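Long-range contacts in leukocyte-associated immunoglobulin-like receptor 1 (Mus musculus, PDB 4ETY), which acts as an inhibitory receptor that constitutively restrains the cytolytic function of natural killer cells, B cells and T cells, here represented by its extracellular immunoglobulin-like domain: residues 18-23 with 97-102; 25-30 with 64-69; 43-48 with 79-84. All coordinates share one frame; numbering follows the deposited sequence. Where two conformers were deposited one is given.

Interaction 1: residues 18-23 with 97-102; sequences LMISQG and LKVIKE
Leu18 to Ser21 run parallel to Leu97 to Ile100, each residue facing its counterpart 79 positions further on, and the segment axes come within 4.6 Å at an angle of 33°. This is the parallel A'-to-G pairing of an immunoglobulin sandwich, in which an early strand joins the edge of the sheet beside the last one. Four backbone bonds zip it up: Lys98 N gives to Leu18 O at 2.8 Å, Ile20 N to Lys98 O, Ile100 N to Ile20 O, and Gln22 N to Ile100 O. On the face carrying Leu18, Ile20, Leu97 and Val99, Leu18 lies alongside Leu97, Leu18 CD1 being 3.8 Å from Leu97 CD2. CG1 of Ile20 comes in obliquely on that same Leu97 CD2, and both Ile20 and Val99 continue onto Val70. The other face is more exposed. Here Met19, present as selenomethionine, bends at chi2 (-76°) and again beyond it, which brings its methyl over the branches of Ile100. A serine in place of Ile100 would probably leave that methyl without its apolar partner and uncover part of this edge. As built, Met19 CE lies 3.5 Å from Ile100 CD1 and 3.9 Å from Ile100 CG2.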
# COMPACT_ATOMS: atom_id res chain seq x y z
N LEU A 18 8.70 -2.92 1.54
CA LEU A 18 8.05 -3.93 2.39
C LEU A 18 8.10 -5.30 1.78
O LEU A 18 7.89 -5.47 0.56
CB LEU A 18 6.59 -3.55 2.61
CG LEU A 18 6.34 -2.17 3.20
CD1 LEU A 18 4.85 -1.90 3.24
CD2 LEU A 18 6.93 -2.06 4.58
N MSE A 19 8.31 -6.30 2.64
CA MSE A 19 8.16 -7.70 2.27
C MSE A 19 6.77 -8.13 2.63
O MSE A 19 6.30 -7.88 3.75
CB MSE A 19 9.13 -8.57 3.05
CG MSE A 19 10.55 -8.07 2.94
SE MSE A 19 11.24 -8.57 1.16
CE MSE A 19 11.69 -10.39 1.79
N ILE A 20 6.09 -8.81 1.71
CA ILE A 20 4.69 -9.22 1.87
C ILE A 20 4.58 -10.71 1.60
O ILE A 20 5.10 -11.18 0.60
CB ILE A 20 3.78 -8.52 0.84
CG1 ILE A 20 3.90 -6.99 0.98
CG2 ILE A 20 2.34 -8.98 1.02
CD1 ILE A 20 3.43 -6.44 2.30
N SER A 21 3.90 -11.44 2.48
CA SER A 21 3.73 -12.89 2.27
C SER A 21 2.77 -13.24 1.16
O SER A 21 1.65 -12.77 1.13
CB SER A 21 3.23 -13.59 3.54
OG SER A 21 4.09 -13.31 4.61
N GLN A 22 3.20 -14.08 0.24
CA GLN A 22 2.26 -14.66 -0.73
C GLN A 22 1.00 -15.18 -0.03
O GLN A 22 1.05 -15.82 1.02
CB GLN A 22 2.92 -15.79 -1.53
CG GLN A 22 2.09 -16.25 -2.72
CD GLN A 22 2.83 -17.22 -3.64
OE1 GLN A 22 4.02 -17.49 -3.48
NE2 GLN A 22 2.12 -17.73 -4.62
N GLY A 23 -0.15 -14.88 -0.63
CA GLY A 23 -1.43 -15.36 -0.14
C GLY A 23 -2.19 -14.43 0.80
O GLY A 23 -3.36 -14.68 1.04
N LEU A 97 6.74 -2.84 -2.75
CA LEU A 97 6.34 -4.11 -2.17
C LEU A 97 7.05 -5.25 -2.89
O LEU A 97 7.09 -5.26 -4.12
CB LEU A 97 4.83 -4.34 -2.33
CG LEU A 97 3.84 -3.36 -1.73
CD1 LEU A 97 2.44 -3.92 -1.96
CD2 LEU A 97 4.10 -3.09 -0.26
N LYS A 98 7.52 -6.24 -2.14
CA LYS A 98 8.04 -7.48 -2.73
C LYS A 98 7.25 -8.64 -2.12
O LYS A 98 7.27 -8.82 -0.89
CB LYS A 98 9.53 -7.60 -2.44
CG LYS A 98 10.18 -8.90 -2.91
CD LYS A 98 10.16 -9.05 -4.40
CE LYS A 98 11.09 -10.18 -4.88
NZ LYS A 98 10.73 -10.54 -6.28
N VAL A 99 6.50 -9.36 -2.94
CA VAL A 99 5.73 -10.52 -2.48
C VAL A 99 6.66 -11.73 -2.49
O VAL A 99 7.27 -12.02 -3.50
CB VAL A 99 4.47 -10.76 -3.33
CG1 VAL A 99 3.76 -12.06 -2.97
CG2 VAL A 99 3.52 -9.58 -3.18
N ILE A 100 6.78 -12.40 -1.35
CA ILE A 100 7.63 -13.57 -1.26
C ILE A 100 6.89 -14.76 -0.67
O ILE A 100 5.96 -14.62 0.14
CB ILE A 100 8.89 -13.27 -0.43
CG1 ILE A 100 8.53 -12.84 0.99
CG2 ILE A 100 9.73 -12.19 -1.11
CD1 ILE A 100 9.59 -13.21 2.01
N LYS A 101 7.29 -15.95 -1.11
CA LYS A 101 6.80 -17.20 -0.53
C LYS A 101 7.96 -17.80 0.20
O LYS A 101 8.91 -18.26 -0.43
CB LYS A 101 6.31 -18.18 -1.60
CG LYS A 101 5.51 -19.34 -1.01
CD LYS A 101 6.03 -20.69 -1.47
CE LYS A 101 5.36 -21.84 -0.71
NZ LYS A 101 5.46 -21.73 0.78
N GLU A 102 7.92 -17.75 1.53
CA GLU A 102 8.93 -18.36 2.37
C GLU A 102 8.21 -19.31 3.32
O GLU A 102 7.13 -18.98 3.81
CB GLU A 102 9.67 -17.29 3.17

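Interaction 2: residues 25-30 with 64-69; sequences FVTVVC and EFEIGP
Val26 to Val29 lie antiparallel to Glu64 to Ile67, with Val26 and Ile67, then Val28 and Phe65, forming hydrogen-bonded pairs that each exchange two N-H to O bonds, Val28 N to Phe65 O measuring 2.8 Å. Just beyond the strands, the Phe25 ring lies with one face over the Gly68-Pro69 backbone. Gly68 CA stands 3.8 Å from the ring centroid in a CH-pi contact, and the peptide leading into Pro69, which is cis, passes beneath the rim of the same face. With no side chain on Gly68, the ring can settle this closely; Pro69 CD touches Phe25 CZ at 3.7 Å. These are the B and E strands of the immunoglobulin sandwich, and their inward face carries Val26, Val28, Phe65 and Ile67. Val28, Phe65 and Ile67 reach Leu44 in the opposing sheet, while Phe65 also packs on Val42 and Met52. The other face turns out Thr27, Val29, Glu64 and Glu66; there Thr27 and Glu64 lie side by side, the threonine methyl CG2 near the carboxylate OE1. Cys30, with SG anti to its carbonyl carbon (chi1 -60°), sets that sulfur at the edge of the Phe65 ring, 3.6 Å from CE2.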
# COMPACT_ATOMS: atom_id res chain seq x y z
N PHE A 25 -3.70 -10.58 2.24
CA PHE A 25 -4.39 -9.44 1.66
C PHE A 25 -3.63 -8.21 2.16
O PHE A 25 -3.28 -8.13 3.34
CB PHE A 25 -5.85 -9.39 2.10
CG PHE A 25 -6.74 -10.32 1.32
CD1 PHE A 25 -7.62 -9.84 0.36
CD2 PHE A 25 -6.66 -11.69 1.51
CE1 PHE A 25 -8.43 -10.70 -0.37
CE2 PHE A 25 -7.48 -12.55 0.80
CZ PHE A 25 -8.36 -12.06 -0.14
N VAL A 26 -3.36 -7.29 1.25
CA VAL A 26 -2.65 -6.06 1.50
C VAL A 26 -3.74 -4.97 1.54
O VAL A 26 -4.68 -5.00 0.73
CB VAL A 26 -1.66 -5.78 0.36
CG1 VAL A 26 -1.13 -4.36 0.41
CG2 VAL A 26 -0.50 -6.75 0.41
N THR A 27 -3.61 -4.06 2.49
CA THR A 27 -4.47 -2.89 2.61
C THR A 27 -3.62 -1.62 2.35
O THR A 27 -2.61 -1.40 3.02
CB THR A 27 -5.09 -2.81 4.02
OG1 THR A 27 -5.70 -4.07 4.36
CG2 THR A 27 -6.18 -1.69 4.09
N VAL A 28 -4.05 -0.78 1.41
CA VAL A 28 -3.38 0.46 1.09
C VAL A 28 -4.29 1.56 1.56
O VAL A 28 -5.50 1.58 1.20
CB VAL A 28 -3.15 0.61 -0.43
CG1 VAL A 28 -2.43 1.91 -0.74
CG2 VAL A 28 -2.33 -0.56 -1.01
N VAL A 29 -3.76 2.45 2.39
CA VAL A 29 -4.54 3.57 2.93
C VAL A 29 -3.92 4.84 2.33
O VAL A 29 -2.79 5.21 2.66
CB VAL A 29 -4.50 3.63 4.46
CG1 VAL A 29 -5.34 4.82 4.97
CG2 VAL A 29 -5.02 2.34 5.05
N CYS A 30 -4.67 5.46 1.42
CA CYS A 30 -4.31 6.75 0.85
C CYS A 30 -4.97 7.81 1.71
O CYS A 30 -6.04 7.57 2.27
CB CYS A 30 -4.83 6.89 -0.58
SG CYS A 30 -4.26 5.67 -1.78
N GLU A 64 -9.32 3.64 1.10
CA GLU A 64 -8.63 2.34 1.20
C GLU A 64 -8.79 1.48 -0.05
O GLU A 64 -9.84 1.51 -0.71
CB GLU A 64 -9.18 1.59 2.42
CG GLU A 64 -9.04 2.38 3.72
CD GLU A 64 -9.60 1.63 4.92
OE1 GLU A 64 -9.29 0.42 5.03
OE2 GLU A 64 -10.36 2.24 5.72
N PHE A 65 -7.75 0.71 -0.37
CA PHE A 65 -7.77 -0.24 -1.46
C PHE A 65 -7.26 -1.54 -0.86
O PHE A 65 -6.29 -1.52 -0.09
CB PHE A 65 -6.80 0.16 -2.57
CG PHE A 65 -7.11 1.46 -3.25
CD1 PHE A 65 -7.83 1.48 -4.46
CD2 PHE A 65 -6.68 2.66 -2.73
CE1 PHE A 65 -8.11 2.65 -5.12
CE2 PHE A 65 -6.95 3.84 -3.40
CZ PHE A 65 -7.67 3.85 -4.58
N GLU A 66 -7.88 -2.65 -1.19
CA GLU A 66 -7.42 -3.93 -0.66
C GLU A 66 -7.14 -4.82 -1.84
O GLU A 66 -7.86 -4.77 -2.84
CB GLU A 66 -8.50 -4.49 0.26
CG GLU A 66 -8.00 -5.38 1.36
CD GLU A 66 -9.09 -5.77 2.35
OE1 GLU A 66 -9.94 -4.92 2.71
OE2 GLU A 66 -9.07 -6.93 2.80
N ILE A 67 -6.07 -5.61 -1.73
CA ILE A 67 -5.58 -6.44 -2.82
C ILE A 67 -5.30 -7.82 -2.23
O ILE A 67 -4.59 -7.93 -1.22
CB ILE A 67 -4.26 -5.91 -3.45
CG1 ILE A 67 -4.38 -4.45 -3.93
CG2 ILE A 67 -3.85 -6.78 -4.64
CD1 ILE A 67 -3.03 -3.76 -4.07
N GLY A 68 -5.89 -8.86 -2.81
CA GLY A 68 -5.50 -10.22 -2.44
C GLY A 68 -6.41 -11.27 -2.99
O GLY A 68 -7.40 -10.94 -3.65
N PRO A 69 -6.06 -12.54 -2.75
CA PRO A 69 -4.80 -13.01 -2.14
C PRO A 69 -3.59 -12.70 -3.05
O PRO A 69 -3.66 -12.91 -4.25
CB PRO A 69 -5.04 -14.52 -1.96
CG PRO A 69 -6.05 -14.87 -2.96
CD PRO A 69 -6.92 -13.65 -3.18

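Interaction 3: residues 43-48 with 79-84; sequences RLEKDG and SCIYSK. With EDO (1,2-ethanediol), chain F.
Arg43 and Ile81 form one hydrogen-bonded antiparallel pair and Glu45 and Ser79 another, flanking the non-hydrogen-bonded pair of Leu44 and Cys80; the two segments cross at 137°. They are the C and F strands of the immunoglobulin fold, both inner strands of its larger sheet, and Cys80 contributes the F-strand half of the disulfide that marks this family. The Arg43 side chain shows how a long, charged residue can use a hydrophobic neighbour as a bed. From CB, chi1 of 60° places CG between the backbone N and the carbonyl carbon, where it meets Ile81 CB at 3.8 Å and comes equally near Ile81 O. The chain then runs extended through CD to NE, whose neighbour across the contact is Ile81 CD1. At the tip the guanidinium spreads one face over Ile81: CG2 of that residue lies 3.7 Å from Arg43 CZ, and NH2 is 3.8 Å from Ile81 CD1. NH1 reaches furthest along the F strand, coming to 3.0 Å from Ser83 OG, which sits at the edge of the group near its plane. Ile81 thus serves two charged residues, since its CD1 also stands 3.5 Å from Glu45 OE1. The glutamate's other oxygen, OE2, makes a salt bridge with Arg91 on the neighbouring strand 90-100, so its charge is probably balanced there. Leu44, on the opposite face, turns toward the core. Where the C strand ends, a 1,2-ethanediol, probably from the crystallisation liquor, sits beside the turn, a single hydroxyl, O2, linking its two sides: this O2 donates to Glu45 OE2 at 2.5 Å and accepts from Gly48 N at 2.8 Å.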
# COMPACT_ATOMS: atom_id res chain seq x y z
N ARG A 43 -6.58 7.16 -7.30
CA ARG A 43 -6.13 5.93 -7.87
C ARG A 43 -4.85 5.45 -7.24
O ARG A 43 -4.05 6.22 -6.72
CB ARG A 43 -5.97 6.03 -9.37
CG ARG A 43 -4.98 7.07 -9.83
CD ARG A 43 -5.23 7.34 -11.31
NE ARG A 43 -4.08 7.97 -11.93
CZ ARG A 43 -3.96 9.26 -12.22
NH1 ARG A 43 -4.93 10.13 -11.97
NH2 ARG A 43 -2.83 9.68 -12.77
N LEU A 44 -4.73 4.14 -7.24
CA LEU A 44 -3.51 3.49 -6.86
C LEU A 44 -2.72 3.24 -8.12
O LEU A 44 -3.17 2.51 -9.00
CB LEU A 44 -3.86 2.20 -6.11
CG LEU A 44 -2.72 1.39 -5.54
CD1 LEU A 44 -1.88 2.21 -4.60
CD2 LEU A 44 -3.32 0.20 -4.81
N GLU A 45 -1.57 3.90 -8.24
CA GLU A 45 -0.71 3.75 -9.39
C GLU A 45 0.32 2.68 -9.07
O GLU A 45 0.88 2.68 -7.96
CB GLU A 45 0.02 5.06 -9.73
CG GLU A 45 0.85 4.98 -11.00
CD GLU A 45 1.55 6.27 -11.37
OE1 GLU A 45 1.05 7.00 -12.24
OE2 GLU A 45 2.62 6.56 -10.80
N LYS A 46 0.55 1.77 -10.00
CA LYS A 46 1.56 0.72 -9.85
C LYS A 46 2.47 0.77 -11.08
O LYS A 46 1.99 0.68 -12.23
CB LYS A 46 0.92 -0.68 -9.73
CG LYS A 46 1.96 -1.79 -9.54
CD LYS A 46 1.30 -3.16 -9.49
CE LYS A 46 2.29 -4.26 -9.21
NZ LYS A 46 3.30 -4.41 -10.31
N ASP A 47 3.76 0.94 -10.82
CA ASP A 47 4.79 0.91 -11.85
C ASP A 47 4.42 1.77 -13.08
O ASP A 47 4.58 1.35 -14.22
CB ASP A 47 5.07 -0.53 -12.25
CG ASP A 47 5.56 -1.38 -11.06
OD1 ASP A 47 6.32 -0.85 -10.25
OD2 ASP A 47 5.19 -2.57 -10.97
N GLY A 48 3.89 2.96 -12.82
CA GLY A 48 3.54 3.90 -13.88
C GLY A 48 2.19 3.72 -14.56
O GLY A 48 1.88 4.47 -15.49
N SER A 79 1.98 4.26 -5.57
CA SER A 79 1.69 5.58 -5.03
C SER A 79 0.21 5.86 -5.17
O SER A 79 -0.47 5.23 -5.98
CB SER A 79 2.55 6.65 -5.74
OG SER A 79 2.17 6.75 -7.10
N CYS A 80 -0.28 6.80 -4.37
CA CYS A 80 -1.69 7.21 -4.38
C CYS A 80 -1.71 8.51 -5.16
O CYS A 80 -0.87 9.40 -4.93
CB CYS A 80 -2.21 7.49 -2.95
SG CYS A 80 -2.30 6.04 -1.84
N ILE A 81 -2.67 8.63 -6.09
CA ILE A 81 -2.86 9.83 -6.85
C ILE A 81 -4.29 10.34 -6.72
O ILE A 81 -5.23 9.65 -7.04
CB ILE A 81 -2.51 9.60 -8.34
CG1 ILE A 81 -1.08 9.07 -8.44
CG2 ILE A 81 -2.69 10.89 -9.14
CD1 ILE A 81 -0.57 8.91 -9.85
N TYR A 82 -4.42 11.57 -6.26
CA TYR A 82 -5.71 12.23 -6.13
C TYR A 82 -5.92 13.18 -7.33
O TYR A 82 -4.98 13.86 -7.74
CB TYR A 82 -5.74 13.01 -4.82
CG TYR A 82 -6.03 12.13 -3.62
CD1 TYR A 82 -4.99 11.47 -2.94
CD2 TYR A 82 -7.32 11.94 -3.19
CE1 TYR A 82 -5.26 10.67 -1.82
CE2 TYR A 82 -7.61 11.14 -2.09
CZ TYR A 82 -6.56 10.50 -1.41
OH TYR A 82 -6.86 9.71 -0.32
N SER A 83 -7.14 13.21 -7.87
CA SER A 83 -7.46 13.91 -9.13
C SER A 83 -8.82 14.60 -9.11
O SER A 83 -9.74 14.17 -8.41
CB SER A 83 -7.46 12.91 -10.30
OG SER A 83 -6.14 12.50 -10.59
N LYS A 84 -8.93 15.65 -9.92
CA LYS A 84 -10.19 16.35 -10.19
C LYS A 84 -10.20 16.81 -11.66
O LYS A 84 -10.01 16.00 -12.58
CB LYS A 84 -10.37 17.56 -9.27
CG LYS A 84 -9.26 18.61 -9.34
CD LYS A 84 -9.56 19.80 -8.43
CE LYS A 84 -8.47 20.88 -8.46
NZ LYS A 84 -8.63 21.82 -9.60
C1 EDO F . 4.96 4.51 -8.24
O1 EDO F . 6.16 4.37 -9.01
C2 EDO F . 3.75 4.23 -9.12
O2 EDO F . 4.04 4.48 -10.50

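How the interactions relate
The three contacts sample both sheets of one immunoglobulin sandwich. Interactions 1 and 3 belong to the same sheet, where strands 90-100 and 76-83 are neighbours, but their centres are about 22 Å apart, on opposite sides of the chain's centre. Interaction 2 supplies the facing sheet and touches both. Its tie to interaction 3 is covalent, the Cys30 SG to Cys80 SG disulfide of 2.0 Å, and beside it Val28 CG1 packs 3.9 Å from Leu44 CD1. Toward interaction 1 the join is by packing alone, with Ile20 CG2 at 3.7 Å from Val26 CG2. In sequence, the segments of interactions 2 and 3 alternate, while interaction 1 encloses both and pairs the first strand with the last.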